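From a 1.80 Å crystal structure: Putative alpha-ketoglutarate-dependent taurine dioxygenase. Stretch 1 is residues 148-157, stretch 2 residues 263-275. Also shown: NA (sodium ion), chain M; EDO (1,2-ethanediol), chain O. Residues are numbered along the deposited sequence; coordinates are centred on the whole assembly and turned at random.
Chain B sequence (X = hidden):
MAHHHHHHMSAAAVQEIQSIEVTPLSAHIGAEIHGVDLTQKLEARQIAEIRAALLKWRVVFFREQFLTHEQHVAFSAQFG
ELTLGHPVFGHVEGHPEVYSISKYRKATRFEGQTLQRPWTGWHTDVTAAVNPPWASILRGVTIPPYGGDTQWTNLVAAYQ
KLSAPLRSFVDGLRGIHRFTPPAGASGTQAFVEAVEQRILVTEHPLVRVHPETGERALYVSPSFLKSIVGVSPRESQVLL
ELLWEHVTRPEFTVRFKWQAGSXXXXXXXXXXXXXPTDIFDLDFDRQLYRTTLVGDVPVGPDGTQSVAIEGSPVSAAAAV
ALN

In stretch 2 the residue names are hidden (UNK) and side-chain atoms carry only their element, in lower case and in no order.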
ATOM      1  N   GLY B 148      -0.436 -10.137  -6.804  1.00 24.90           N
ATOM      2  CA  GLY B 148      -1.829 -10.341  -6.467  1.00 23.95           C
ATOM      3  C   GLY B 148      -2.257  -9.924  -5.076  1.00 24.44           C
ATOM      4  O   GLY B 148      -3.303 -10.392  -4.613  1.00 25.44           O
ATOM      5  N   ASP B 149      -1.486  -9.077  -4.390  1.00 21.96           N
ATOM      6  CA  ASP B 149      -1.868  -8.630  -3.055  1.00 20.65           C
ATOM      7  C   ASP B 149      -3.154  -7.805  -3.111  1.00 23.15           C
ATOM      8  O   ASP B 149      -3.447  -7.145  -4.108  1.00 22.84           O
ATOM      9  CB  ASP B 149      -0.758  -7.781  -2.421  1.00 22.05           C
ATOM     10  CG  ASP B 149       0.521  -8.567  -2.116  1.00 23.58           C
ATOM     11  OD1 ASP B 149       0.614  -9.785  -2.407  1.00 21.39           O
ATOM     12  OD2 ASP B 149       1.459  -7.925  -1.598  1.00 23.54           O
ATOM     13  N   THR B 150      -3.916  -7.841  -2.017  1.00 18.83           N
ATOM     14  CA  THR B 150      -5.128  -7.045  -1.855  1.00 22.16           C
ATOM     15  C   THR B 150      -4.898  -6.013  -0.758  1.00 23.05           C
ATOM     16  O   THR B 150      -4.157  -6.260   0.200  1.00 20.48           O
ATOM     17  CB  THR B 150      -6.337  -7.936  -1.495  1.00 19.51           C
ATOM     18  OG1 THR B 150      -6.458  -8.999  -2.449  1.00 23.38           O
ATOM     19  CG2 THR B 150      -7.637  -7.129  -1.480  1.00 20.71           C
ATOM     20  N   GLN B 151      -5.534  -4.848  -0.895  1.00 18.19           N
ATOM     21  CA  GLN B 151      -5.455  -3.823   0.136  1.00 18.17           C
ATOM     22  C   GLN B 151      -6.850  -3.402   0.574  1.00 18.29           C
ATOM     23  O   GLN B 151      -7.807  -3.439  -0.205  1.00 18.54           O
ATOM     24  CB  GLN B 151      -4.685  -2.583  -0.328  1.00 17.33           C
ATOM     25  CG  GLN B 151      -3.294  -2.892  -0.899  1.00 18.28           C
ATOM     26  CD  GLN B 151      -2.425  -1.659  -0.996  1.00 24.01           C
ATOM     27  OE1 GLN B 151      -2.359  -0.865  -0.062  1.00 22.52           O
ATOM     28  NE2 GLN B 151      -1.735  -1.497  -2.132  1.00 21.22           N
ATOM     29  N   TRP B 152      -6.941  -2.975   1.832  1.00 16.38           N
ATOM     30  CA  TRP B 152      -8.156  -2.412   2.397  1.00 15.92           C
ATOM     31  C   TRP B 152      -7.840  -1.068   3.041  1.00 15.83           C
ATOM     32  O   TRP B 152      -6.720  -0.832   3.506  1.00 17.82           O
ATOM     33  CB  TRP B 152      -8.785  -3.337   3.473  1.00 18.38           C
ATOM     34  CG  TRP B 152      -9.446  -4.587   2.944  1.00 16.67           C
ATOM     35  CD1 TRP B 152     -10.791  -4.806   2.791  1.00 20.44           C
ATOM     36  CD2 TRP B 152      -8.794  -5.790   2.530  1.00 18.51           C
ATOM     37  NE1 TRP B 152     -11.012  -6.067   2.292  1.00 20.15           N
ATOM     38  CE2 TRP B 152      -9.802  -6.694   2.126  1.00 20.29           C
ATOM     39  CE3 TRP B 152      -7.458  -6.193   2.463  1.00 20.40           C
ATOM     40  CZ2 TRP B 152      -9.510  -7.978   1.659  1.00 19.66           C
ATOM     41  CZ3 TRP B 152      -7.169  -7.473   1.988  1.00 19.76           C
ATOM     42  CH2 TRP B 152      -8.191  -8.345   1.600  1.00 21.36           C
ATOM     43  N   THR B 153      -8.844  -0.201   3.114  1.00 16.57           N
ATOM     44  CA  THR B 153      -8.682   1.050   3.832  1.00 16.15           C
ATOM     45  C   THR B 153      -9.831   1.227   4.814  1.00 17.55           C
ATOM     46  O   THR B 153     -10.942   0.748   4.585  1.00 17.42           O
ATOM     47  CB  THR B 153      -8.586   2.237   2.884  1.00 18.11           C
ATOM     48  OG1 THR B 153      -8.317   3.417   3.649  1.00 21.74           O
ATOM     49  CG2 THR B 153      -9.886   2.403   2.055  1.00 16.96           C
ATOM     50  N   ASN B 154      -9.539   1.922   5.913  1.00 15.68           N
ATOM     51  CA  ASN B 154     -10.455   2.056   7.043  1.00 15.55           C
ATOM     52  C   ASN B 154     -11.238   3.356   6.869  1.00 18.03           C
ATOM     53  O   ASN B 154     -10.714   4.442   7.118  1.00 18.49           O
ATOM     54  CB  ASN B 154      -9.652   2.035   8.342  1.00 17.26           C
ATOM     55  CG  ASN B 154     -10.507   2.177   9.575  1.00 21.04           C
ATOM     56  OD1 ASN B 154     -11.651   2.626   9.514  1.00 17.63           O
ATOM     57  ND2 ASN B 154      -9.945   1.806  10.717  1.00 18.93           N
ATOM     58  N   LEU B 155     -12.508   3.247   6.454  1.00 14.25           N
ATOM     59  CA  LEU B 155     -13.319   4.438   6.197  1.00 18.87           C
ATOM     60  C   LEU B 155     -13.744   5.147   7.477  1.00 18.05           C
ATOM     61  O   LEU B 155     -14.124   6.324   7.425  1.00 17.74           O
ATOM     62  CB  LEU B 155     -14.561   4.058   5.388  1.00 17.00           C
ATOM     63  CG  LEU B 155     -14.232   3.415   4.026  1.00 20.22           C
ATOM     64  CD1 LEU B 155     -15.528   3.097   3.284  1.00 25.57           C
ATOM     65  CD2 LEU B 155     -13.365   4.327   3.214  1.00 20.49           C
ATOM     66  N   VAL B 156     -13.706   4.460   8.612  1.00 16.18           N
ATOM     67  CA  VAL B 156     -14.059   5.100   9.878  1.00 17.04           C
ATOM     68  C   VAL B 156     -12.908   5.975  10.356  1.00 17.94           C
ATOM     69  O   VAL B 156     -13.094   7.148  10.710  1.00 18.68           O
ATOM     70  CB  VAL B 156     -14.432   4.040  10.926  1.00 18.36           C
ATOM     71  CG1 VAL B 156     -14.565   4.684  12.304  1.00 23.13           C
ATOM     72  CG2 VAL B 156     -15.746   3.332  10.538  1.00 15.86           C
ATOM     73  N   ALA B 157     -11.697   5.416  10.347  1.00 18.25           N
ATOM     74  CA  ALA B 157     -10.505   6.218  10.619  1.00 18.98           C
ATOM     75  C   ALA B 157     -10.422   7.413   9.675  1.00 16.97           C
ATOM     76  O   ALA B 157     -10.108   8.535  10.105  1.00 17.51           O
ATOM     77  CB  ALA B 157      -9.251   5.348  10.506  1.00 19.14           C
ATOM     78  N   UNK B 263      -7.852 -16.765   3.971  1.00 24.30           N
ATOM     79  CA  UNK B 263      -9.220 -16.259   3.960  1.00 22.56           C
ATOM     80  C   UNK B 263      -9.188 -14.812   4.427  1.00 25.33           C
ATOM     81  O   UNK B 263      -8.513 -14.487   5.407  1.00 25.93           O
ATOM     82  c   UNK B 263     -10.153 -17.096   4.865  1.00 25.64           C
ATOM     83  c   UNK B 263     -10.124 -18.571   4.464  1.00 28.47           C
ATOM     84  c   UNK B 263     -11.591 -16.545   4.818  1.00 24.38           C
ATOM     85  N   UNK B 264      -9.910 -13.943   3.720  1.00 20.54           N
ATOM     86  CA  UNK B 264     -10.113 -12.560   4.130  1.00 20.13           C
ATOM     87  C   UNK B 264     -11.598 -12.331   4.369  1.00 22.00           C
ATOM     88  O   UNK B 264     -12.428 -12.699   3.531  1.00 22.12           O
ATOM     89  c   UNK B 264      -9.587 -11.586   3.067  1.00 20.91           C
ATOM     90  N   UNK B 265     -11.924 -11.720   5.508  1.00 18.62           N
ATOM     91  CA  UNK B 265     -13.300 -11.501   5.957  1.00 20.58           C
ATOM     92  C   UNK B 265     -13.383 -10.021   6.310  1.00 21.36           C
ATOM     93  O   UNK B 265     -12.758  -9.585   7.282  1.00 20.75           O
ATOM     94  c   UNK B 265     -15.017 -12.379   7.697  1.00 20.24           C
ATOM     95  c   UNK B 265     -15.317 -13.111   8.837  1.00 22.31           C
ATOM     96  c   UNK B 265     -13.587 -12.399   7.170  1.00 21.99           C
ATOM     97  c   UNK B 265     -16.604 -13.144   9.359  1.00 25.07           C
ATOM     98  c   UNK B 265     -17.335 -11.708   7.589  1.00 22.56           C
ATOM     99  c   UNK B 265     -17.616 -12.436   8.735  1.00 25.36           C
ATOM    100  c   UNK B 265     -16.040 -11.674   7.076  1.00 19.77           C
ATOM    101  N   UNK B 266     -14.096  -9.225   5.509  1.00 18.79           N
ATOM    102  CA  UNK B 266     -14.077  -7.785   5.738  1.00 19.40           C
ATOM    103  C   UNK B 266     -15.478  -7.203   5.869  1.00 20.15           C
ATOM    104  O   UNK B 266     -16.454  -7.736   5.333  1.00 19.56           O
ATOM    105  c   UNK B 266     -14.726  -6.115   2.701  1.00 21.99           C
ATOM    106  c   UNK B 266     -13.593  -7.986   2.218  1.00 19.14           C
ATOM    107  c   UNK B 266     -13.890  -7.043   3.254  1.00 20.95           C
ATOM    108  c   UNK B 266     -12.808  -9.140   2.154  1.00 20.75           C
ATOM    109  c   UNK B 266     -14.308  -7.584   1.068  1.00 22.99           C
ATOM    110  c   UNK B 266     -14.257  -8.297  -0.137  1.00 24.34           C
ATOM    111  c   UNK B 266     -13.483  -9.423  -0.173  1.00 27.72           C
ATOM    112  c   UNK B 266     -12.752  -9.845   0.950  1.00 27.50           C
ATOM    113  n   UNK B 266     -14.994  -6.444   1.390  1.00 23.42           N
ATOM    114  c   UNK B 266     -13.315  -7.023   4.644  1.00 19.06           C
ATOM    115  N   UNK B 267     -15.538  -6.090   6.600  1.00 16.96           N
ATOM    116  CA  UNK B 267     -16.775  -5.371   6.904  1.00 19.88           C
ATOM    117  C   UNK B 267     -16.913  -4.251   5.877  1.00 18.83           C
ATOM    118  O   UNK B 267     -16.245  -3.219   5.975  1.00 17.98           O
ATOM    119  o   UNK B 267     -18.888  -3.882   7.866  1.00 22.45           O
ATOM    120  c   UNK B 267     -16.736  -4.828   8.333  1.00 18.08           C
ATOM    121  c   UNK B 267     -18.039  -4.149   8.744  1.00 19.98           C
ATOM    122  o   UNK B 267     -18.201  -3.864   9.948  1.00 22.79           O
ATOM    123  N   UNK B 268     -17.794  -4.456   4.891  1.00 20.17           N
ATOM    124  CA  UNK B 268     -18.035  -3.473   3.837  1.00 23.22           C
ATOM    125  C   UNK B 268     -18.682  -2.192   4.337  1.00 25.89           C
ATOM    126  O   UNK B 268     -18.745  -1.215   3.586  1.00 25.44           O
ATOM    127  c   UNK B 268     -18.942  -4.060   2.764  1.00 25.02           C
ATOM    128  c   UNK B 268     -18.235  -5.020   1.871  1.00 32.83           C
ATOM    129  o   UNK B 268     -17.202  -4.690   1.276  1.00 31.85           O
ATOM    130  n   UNK B 268     -18.785  -6.226   1.752  1.00 32.03           N
ATOM    131  N   UNK B 269     -19.209  -2.171   5.551  1.00 19.57           N
ATOM    132  CA  UNK B 269     -19.765  -0.928   6.046  1.00 17.87           C
ATOM    133  C   UNK B 269     -18.694   0.037   6.525  1.00 20.19           C
ATOM    134  O   UNK B 269     -19.004   1.213   6.756  1.00 24.06           O
ATOM    135  c   UNK B 269     -22.527  -2.860   7.886  1.00 26.19           C
ATOM    136  c   UNK B 269     -20.760  -1.232   7.167  1.00 18.34           C
ATOM    137  n   UNK B 269     -21.120  -4.975  10.523  1.00 26.76           N
ATOM    138  c   UNK B 269     -22.019  -4.346   9.780  1.00 25.30           C
ATOM    139  c   UNK B 269     -21.796  -2.257   6.721  1.00 20.02           C
ATOM    140  n   UNK B 269     -23.313  -4.465  10.064  1.00 23.64           N
ATOM    141  n   UNK B 269     -21.621  -3.604   8.749  1.00 21.07           N
ATOM    142  N   UNK B 270     -17.444  -0.424   6.658  1.00 21.35           N
ATOM    143  CA  UNK B 270     -16.366   0.388   7.203  1.00 17.69           C
ATOM    144  C   UNK B 270     -15.100   0.356   6.357  1.00 19.41           C
ATOM    145  O   UNK B 270     -14.071   0.873   6.805  1.00 18.76           O
ATOM    146  c   UNK B 270     -16.025  -0.058   8.630  1.00 19.57           C
ATOM    147  N   UNK B 271     -15.135  -0.237   5.162  1.00 15.96           N
ATOM    148  CA  UNK B 271     -13.919  -0.381   4.369  1.00 16.82           C
ATOM    149  C   UNK B 271     -14.209  -0.118   2.905  1.00 18.85           C
ATOM    150  O   UNK B 271     -15.343  -0.248   2.430  1.00 17.10           O
ATOM    151  c   UNK B 271     -13.289  -1.789   4.470  1.00 16.49           C
ATOM    152  c   UNK B 271     -12.878  -2.113   5.910  1.00 18.83           C
ATOM    153  o   UNK B 271     -14.220  -2.778   3.987  1.00 18.97           O
ATOM    154  N   UNK B 272     -13.150   0.236   2.190  1.00 17.30           N
ATOM    155  CA  UNK B 272     -13.059  -0.006   0.760  1.00 20.61           C
ATOM    156  C   UNK B 272     -11.824  -0.859   0.524  1.00 16.93           C
ATOM    157  O   UNK B 272     -10.960  -0.983   1.398  1.00 18.44           O
ATOM    158  c   UNK B 272     -12.973   1.296  -0.056  1.00 15.53           C
ATOM    159  N   UNK B 273     -11.745  -1.476  -0.657  1.00 14.89           N
ATOM    160  CA  UNK B 273     -10.614  -2.342  -0.931  1.00 17.17           C
ATOM    161  C   UNK B 273     -10.181  -2.179  -2.377  1.00 17.92           C
ATOM    162  O   UNK B 273     -10.867  -1.571  -3.202  1.00 17.52           O
ATOM    163  c   UNK B 273     -14.161  -4.847  -1.872  1.00 27.14           C
ATOM    164  c   UNK B 273     -12.060  -4.388  -1.390  1.00 23.41           C
ATOM    165  n   UNK B 273     -13.403  -5.394  -2.805  1.00 29.06           N
ATOM    166  n   UNK B 273     -13.376  -4.236  -1.002  1.00 25.77           N
ATOM    167  c   UNK B 273     -12.085  -5.127  -2.523  1.00 27.37           C
ATOM    168  c   UNK B 273     -10.918  -3.816  -0.612  1.00 20.37           C
ATOM    169  N   UNK B 274      -9.013  -2.731  -2.657  1.00 19.09           N
ATOM    170  CA  UNK B 274      -8.325  -2.553  -3.924  1.00 16.08           C
ATOM    171  C   UNK B 274      -7.863  -3.917  -4.409  1.00 18.09           C
ATOM    172  O   UNK B 274      -7.029  -4.559  -3.759  1.00 19.08           O
ATOM    173  c   UNK B 274      -7.008  -0.735  -6.104  1.00 22.37           C
ATOM    174  c   UNK B 274      -6.246  -1.448  -4.986  1.00 19.22           C
ATOM    175  c   UNK B 274      -7.128  -1.614  -3.750  1.00 16.33           C
ATOM    176  c   UNK B 274      -4.975  -0.694  -4.613  1.00 18.25           C
ATOM    177  N   UNK B 275      -8.391  -4.347  -5.553  1.00 28.66           N
ATOM    178  CA  UNK B 275      -7.980  -5.603  -6.157  1.00 34.84           C
ATOM    179  C   UNK B 275      -6.634  -5.436  -6.861  1.00 26.06           C
ATOM    180  O   UNK B 275      -6.289  -4.342  -7.319  1.00 26.80           O
ATOM    181  c   UNK B 275      -9.030  -6.079  -7.161  1.00 34.69           C
TER
HETATM  182 NA    NA M 401     -14.622  -5.509  -4.681  1.00 17.29          NA
HETATM  183  C1  EDO O 403      -0.247  -4.249  -5.800  1.00 42.81           C
HETATM  184  O1  EDO O 403      -1.204  -4.799  -6.715  1.00 56.54           O
HETATM  185  C2  EDO O 403      -0.873  -4.089  -4.416  1.00 38.09           C
HETATM  186  O2  EDO O 403      -1.971  -3.170  -4.493  1.00 29.91           O
HETATM  187  O   HOH W   1      -4.194  -4.583  -4.418  1.00 24.03           O
HETATM  188  O   HOH W   2     -12.631  -6.474  -5.642  1.00 33.72           O
HETATM  189  O   HOH W   3     -15.175  -7.583  -4.025  1.00 31.63           O

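Position 263 has three side-chain carbons, one carrying the other two. They stay clear of stretch 1. This is valine, V263.

Position 264 has a single side-chain carbon, CB. It points toward stretch 1 and lies 3.8 Å from W152 CH2. It is alanine, A264.

Position 265 has one carbon and then a ring of six carbons. The side chain points away from stretch 1 and makes no contact with it. It is phenylalanine, F265.

Position 266 has one carbon and then fused five- and six-membered rings holding eight carbons and one nitrogen. Only tryptophan fits, so this is W266. W152 NE1 sits over one face of its ring, 3.2 Å from W266 CG. The two five-membered rings meet obliquely, with planes at 59°.

Position 267 has two carbons, the second carrying two oxygens. This carboxylate is aspartate, D267. It does not touch stretch 1.

Position 268 has two carbons, the second carrying one oxygen and one nitrogen by the deposited elements. It is the amide asparagine, N268. W266 NE1 gives N268 OD1 a weak hydrogen bond of 2.8 Å.

Position 269 has three carbons, a nitrogen, and then a carbon with two more nitrogens. This guanidinium marks arginine, R269. It turns back to its own stretch: R269 NE and D267 OD1 form a salt bridge at 2.9 Å.

Position 270 has one side-chain carbon, 3.9 Å from V156 CG2. It is alanine, A270. A type I turn runs from D267 to A270, closed by A270 N to D267 O at 3.1 Å.

Position 271 has one carbon carrying an oxygen and a carbon. It is threonine, T271. Its hydroxyl OG1 donates to D267 O at 2.9 Å, tying the new strand to the turn. The same oxygen lies near the plane of the W152 ring, at its edge.

Position 272 has one carbon, 3.9 Å from T153 CG2. It is alanine, A272.

Position 273 has one carbon and then a five-membered ring of three carbons and two nitrogens. It is histidine, H273. H273 CB lies over the W152 five-membered ring, 3.7 Å from its centroid. H273 NE2 binds the sodium ion at 2.2 Å.

Position 274 has four carbons, forked at the second. It is leucine, L274. L274 CD2 lies 4.2 Å from Q151 NE2, which donates to the ethanediol O2 at 2.9 Å.

Position 275 has one carbon, which points away from stretch 1. It is alanine, A275.

The contact joins two antiparallel strands. Q151 N donates to L274 O at 3.2 Å, and L274 N to Q151 O at 2.8 Å. T153 N donates to A272 O at 2.8 Å, and A272 N to T153 O at 3.3 Å. Beyond the strand, L155 N donates to A270 O at 2.9 Å. One water donates to both D149 O and L274 O. W152 has the largest covered area, packing against A264, W266 and H273. N154 and T271 share its face of the sheet; Q151, T153, A272 and L274 lie on the other.

Stretch 2, residues 263-275: VAFWDNRATAHLA
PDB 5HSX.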